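Local structure of putative integron gene cassette protein (Uncultured bacterium, 3GHJ) at residues A[34-38]-A[130-134]; A[45-50]-A[105-110]. The protein is of unknown function but belongs to the glyoxalase/bleomycin resistance protein/dioxygenase superfamily and is probably encoded by an integron gene cassette. The protein carries 1 engineered substitution. All blocks are in the same frame, centred on the assembly; numbering follows the deposited sequence.

Contact 1 of 2, residues A[34-38]-A[130-134]; sequences VKVKN and DPNGH
His134 spans the gap to strand 28-36 and donates from NE2 to the carbonyl of Lys35, closing a link between the two four-stranded sheets of this glyoxalase-superfamily βαβββ fold. The bond is short, NE2 to Lys35 O 2.8 Å, and nearly straight, with an N-H...O angle of 167°; the oxygen sits in the ring plane at its edge. ND1 accepts from the backbone N-H of Gln87, so both ring nitrogens are engaged and the rotation of the imidazole is fixed. Val34 slides past the ring in the opposite sense, with CG1 3.6 Å from His134 CD2; its CG1 lies opposite the backbone N (chi1 -177°), which turns this methyl to the histidine. Asn132 fills the adjoining space, lying obliquely across Val36 and the start of Lys37.

Behind these residues a type I turn from Asp130 to Gly133 sets the loop. Gly133 takes a positive phi of 77°, which glycine adopts readily. Asp130 suits the turn's first position because its carboxylate reaches forward over the turn: OD2 pairs with Tyr46 OH, while OD1 makes an Asx turn with Asn132 N (2.8 Å) and also takes His134 N (3.0 Å), the two amides arriving from opposite faces of the carboxylate.

Contact 2 of 2, residues A[45-50]-A[105-110]; sequences FYTEIL and LESKGV
Ile49 packs into the corner between Leu105, Lys108 and Val110, and its branches divide the work. The Ile49 and Leu105 side chains cross at about a right angle, Ile49 CG2 touching Leu105 CD2 at 3.7 Å, whereas Ile49 CD1 extends to Val110 CG2, 4.0 Å away. A beta-branched side chain suits this spot because it can serve two partners at once: CG1 lies opposite the carbonyl carbon (chi1 -65°), leaving CG2 opposite the backbone N. The same Val110 methyl lies 4.0 Å from Phe45 CE2, and deeper still Leu50 CD2 meets Leu105 CD2. Phe128 of strand 123-129 touches Phe45, Leu50, Leu105 and Val110, so the apolar side of the contact rests on the sheet.

The segments lie at the C-terminal ends of helices 39-49 and 98-107 in this glyoxalase-superfamily βαβββ fold. Helix 98-107 stops in a Schellman motif, with Val110 N bonded to Leu105 O and Gly109 N to Glu106 O; Gly109, at phi 89°, occupies the C' position, where a CB would press on the preceding carbonyl.

Toward solvent the packing gives way to polar contacts. Lys108, extended beyond CG, runs its methylenes past Ile49, with CD 3.9 Å from Ile49 CG2, and carries its ammonium to the carbonyls at the end of the other helix. NZ donates to Ile49 O at 3.1 Å, from 20° off the carbonyl plane, and more weakly to Glu48 O at 3.3 Å.

How the contacts relate
Contact 1 joins strand 28-36 to the loop between strands 123-129 and 135-140, contact 2 the ends of helices 39-49 and 98-107; their centres are about 14 Å apart. Contact 1 is largely buried and ties a strand end to a loop through directed polar bonds; contact 2, partly buried, pairs two helix ends through apolar side chains, with a lysine finishing its solvent side. Strand 28-36 leads straight into helix 39-49, so the first segments of the two contacts are on consecutive elements. They also touch physically: Pro131 CD packs 3.4 Å from Phe45 CG, and Asp130 CB lies 3.8 Å from Phe45 CE1. The 130-134 loop thus abuts the helix that contact 2 holds at its C-terminal end.

Contact 1 of 2, residues A[34-38]-A[130-134]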
# COMPACT_ATOMS: atom_id res chain seq x y z
N VAL A 34 -0.46 -7.33 4.21
CA VAL A 34 0.62 -7.28 5.19
C VAL A 34 0.81 -8.67 5.77
O VAL A 34 -0.12 -9.23 6.38
CB VAL A 34 0.27 -6.31 6.33
CG1 VAL A 34 1.43 -6.20 7.31
CG2 VAL A 34 -0.06 -4.92 5.76
N LYS A 35 1.99 -9.25 5.58
CA LYS A 35 2.30 -10.56 6.16
C LYS A 35 2.57 -10.41 7.65
O LYS A 35 3.39 -9.59 8.05
CB LYS A 35 3.51 -11.19 5.47
CG LYS A 35 3.36 -11.33 3.96
CD LYS A 35 2.18 -12.20 3.59
CE LYS A 35 2.11 -12.42 2.08
NZ LYS A 35 1.03 -13.38 1.71
N VAL A 36 1.88 -11.20 8.46
CA VAL A 36 2.02 -11.08 9.91
C VAL A 36 2.37 -12.42 10.55
O VAL A 36 1.93 -13.47 10.09
CB VAL A 36 0.73 -10.51 10.56
CG1 VAL A 36 0.34 -9.20 9.89
CG2 VAL A 36 -0.43 -11.51 10.48
N LYS A 37 3.15 -12.36 11.62
CA LYS A 37 3.53 -13.58 12.34
C LYS A 37 2.39 -14.16 13.17
O LYS A 37 2.28 -15.38 13.33
CB LYS A 37 4.75 -13.32 13.23
CG LYS A 37 6.05 -13.17 12.45
CD LYS A 37 6.54 -14.50 11.88
CE LYS A 37 7.89 -14.34 11.19
NZ LYS A 37 8.50 -15.67 10.88
N ASN A 38 1.53 -13.29 13.70
CA ASN A 38 0.45 -13.71 14.58
C ASN A 38 -0.78 -12.87 14.26
O ASN A 38 -0.80 -11.66 14.50
CB ASN A 38 0.87 -13.53 16.04
CG ASN A 38 -0.18 -14.04 17.03
OD1 ASN A 38 -1.33 -13.63 17.00
ND2 ASN A 38 0.25 -14.91 17.94
N ASP A 130 5.22 -1.95 13.19
CA ASP A 130 4.14 -2.79 13.66
C ASP A 130 4.74 -3.97 14.45
O ASP A 130 5.96 -4.03 14.63
CB ASP A 130 3.19 -3.20 12.51
CG ASP A 130 3.68 -4.39 11.71
OD1 ASP A 130 4.85 -4.79 11.83
OD2 ASP A 130 2.85 -4.91 10.93
N PRO A 131 3.90 -4.89 14.96
CA PRO A 131 4.46 -5.97 15.79
C PRO A 131 5.40 -6.90 15.04
O PRO A 131 6.14 -7.67 15.67
CB PRO A 131 3.21 -6.73 16.23
CG PRO A 131 2.14 -5.69 16.26
CD PRO A 131 2.43 -4.82 15.05
N ASN A 132 5.36 -6.85 13.71
CA ASN A 132 6.19 -7.69 12.87
C ASN A 132 7.48 -6.99 12.47
O ASN A 132 8.29 -7.55 11.72
CB ASN A 132 5.40 -8.01 11.60
CG ASN A 132 4.02 -8.51 11.92
OD1 ASN A 132 3.01 -7.80 11.72
ND2 ASN A 132 3.95 -9.71 12.45
N GLY A 133 7.67 -5.76 12.93
CA GLY A 133 8.82 -4.99 12.52
C GLY A 133 8.71 -4.41 11.13
O GLY A 133 9.70 -3.96 10.56
N HIS A 134 7.51 -4.41 10.56
CA HIS A 134 7.36 -3.71 9.29
C HIS A 134 7.59 -2.22 9.50
O HIS A 134 7.36 -1.68 10.60
CB HIS A 134 5.99 -3.96 8.68
CG HIS A 134 5.81 -5.37 8.24
ND1 HIS A 134 6.78 -6.05 7.52
CD2 HIS A 134 4.80 -6.25 8.45
CE1 HIS A 134 6.36 -7.28 7.29
NE2 HIS A 134 5.16 -7.43 7.84

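Contact 2 of 2, residues A[45-50]-A[105-110]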
# COMPACT_ATOMS: atom_id res chain seq x y z
N PHE A 45 -3.11 -4.79 17.14
CA PHE A 45 -2.35 -3.57 16.87
C PHE A 45 -3.08 -2.67 15.87
O PHE A 45 -3.27 -1.48 16.10
CB PHE A 45 -0.96 -3.92 16.36
CG PHE A 45 -0.11 -2.73 16.01
CD1 PHE A 45 -0.15 -2.17 14.73
CD2 PHE A 45 0.75 -2.17 16.95
CE1 PHE A 45 0.64 -1.07 14.41
CE2 PHE A 45 1.54 -1.08 16.64
CZ PHE A 45 1.49 -0.54 15.36
N TYR A 46 -3.48 -3.24 14.74
CA TYR A 46 -4.09 -2.44 13.68
C TYR A 46 -5.46 -1.87 14.06
O TYR A 46 -5.83 -0.79 13.62
CB TYR A 46 -4.14 -3.23 12.36
CG TYR A 46 -2.78 -3.29 11.67
CD1 TYR A 46 -1.84 -4.25 12.02
CD2 TYR A 46 -2.43 -2.35 10.72
CE1 TYR A 46 -0.58 -4.30 11.41
CE2 TYR A 46 -1.18 -2.38 10.10
CZ TYR A 46 -0.27 -3.35 10.45
OH TYR A 46 0.97 -3.37 9.84
N THR A 47 -6.20 -2.59 14.91
CA THR A 47 -7.51 -2.09 15.33
C THR A 47 -7.42 -1.20 16.57
O THR A 47 -8.01 -0.12 16.61
CB THR A 47 -8.51 -3.24 15.58
OG1 THR A 47 -8.02 -4.10 16.62
CG2 THR A 47 -8.74 -4.06 14.32
N GLU A 48 -6.66 -1.62 17.58
CA GLU A 48 -6.67 -0.90 18.85
C GLU A 48 -5.71 0.28 18.87
O GLU A 48 -5.99 1.31 19.49
CB GLU A 48 -6.38 -1.85 20.01
CG GLU A 48 -7.40 -2.97 20.14
CD GLU A 48 -7.06 -3.94 21.25
OE1 GLU A 48 -6.14 -3.65 22.04
OE2 GLU A 48 -7.72 -5.00 21.34
N ILE A 49 -4.56 0.13 18.21
CA ILE A 49 -3.59 1.21 18.19
C ILE A 49 -3.82 2.14 17.00
O ILE A 49 -3.93 3.36 17.17
CB ILE A 49 -2.14 0.71 18.26
CG1 ILE A 49 -1.91 0.02 19.61
CG2 ILE A 49 -1.15 1.86 18.10
CD1 ILE A 49 -0.47 -0.29 19.92
N LEU A 50 -3.92 1.58 15.80
CA LEU A 50 -4.17 2.42 14.62
C LEU A 50 -5.65 2.76 14.40
O LEU A 50 -5.96 3.67 13.64
CB LEU A 50 -3.57 1.79 13.36
CG LEU A 50 -2.05 1.58 13.40
CD1 LEU A 50 -1.55 1.08 12.05
CD2 LEU A 50 -1.32 2.87 13.79
N LEU A 105 0.74 7.49 19.57
CA LEU A 105 1.47 6.23 19.41
C LEU A 105 2.39 5.98 20.60
O LEU A 105 2.41 4.88 21.16
CB LEU A 105 2.27 6.23 18.10
CG LEU A 105 1.49 6.09 16.79
CD1 LEU A 105 2.44 6.26 15.62
CD2 LEU A 105 0.80 4.74 16.72
N GLU A 106 3.13 7.01 21.00
CA GLU A 106 4.07 6.88 22.11
C GLU A 106 3.33 6.48 23.38
O GLU A 106 3.83 5.66 24.16
CB GLU A 106 4.85 8.18 22.31
CG GLU A 106 5.90 8.44 21.24
CD GLU A 106 6.50 9.82 21.32
OE1 GLU A 106 5.83 10.74 21.85
OE2 GLU A 106 7.63 10.01 20.83
N SER A 107 2.14 7.04 23.59
CA SER A 107 1.37 6.74 24.79
C SER A 107 0.96 5.27 24.84
O SER A 107 0.75 4.71 25.91
CB SER A 107 0.15 7.65 24.91
OG SER A 107 -0.86 7.27 24.00
N LYS A 108 0.84 4.66 23.66
CA LYS A 108 0.41 3.27 23.55
C LYS A 108 1.61 2.33 23.48
O LYS A 108 1.45 1.15 23.19
CB LYS A 108 -0.50 3.09 22.33
CG LYS A 108 -1.86 3.76 22.47
CD LYS A 108 -2.65 3.68 21.17
CE LYS A 108 -4.00 4.39 21.29
NZ LYS A 108 -4.79 4.35 20.02
N GLY A 109 2.79 2.87 23.74
CA GLY A 109 4.01 2.09 23.81
C GLY A 109 4.76 1.90 22.50
O GLY A 109 5.64 1.06 22.41
N VAL A 110 4.41 2.69 21.49
CA VAL A 110 5.05 2.58 20.19
C VAL A 110 6.12 3.64 20.01
O VAL A 110 5.84 4.84 20.12
CB VAL A 110 4.02 2.73 19.05
CG1 VAL A 110 4.70 2.66 17.67
CG2 VAL A 110 2.92 1.68 19.18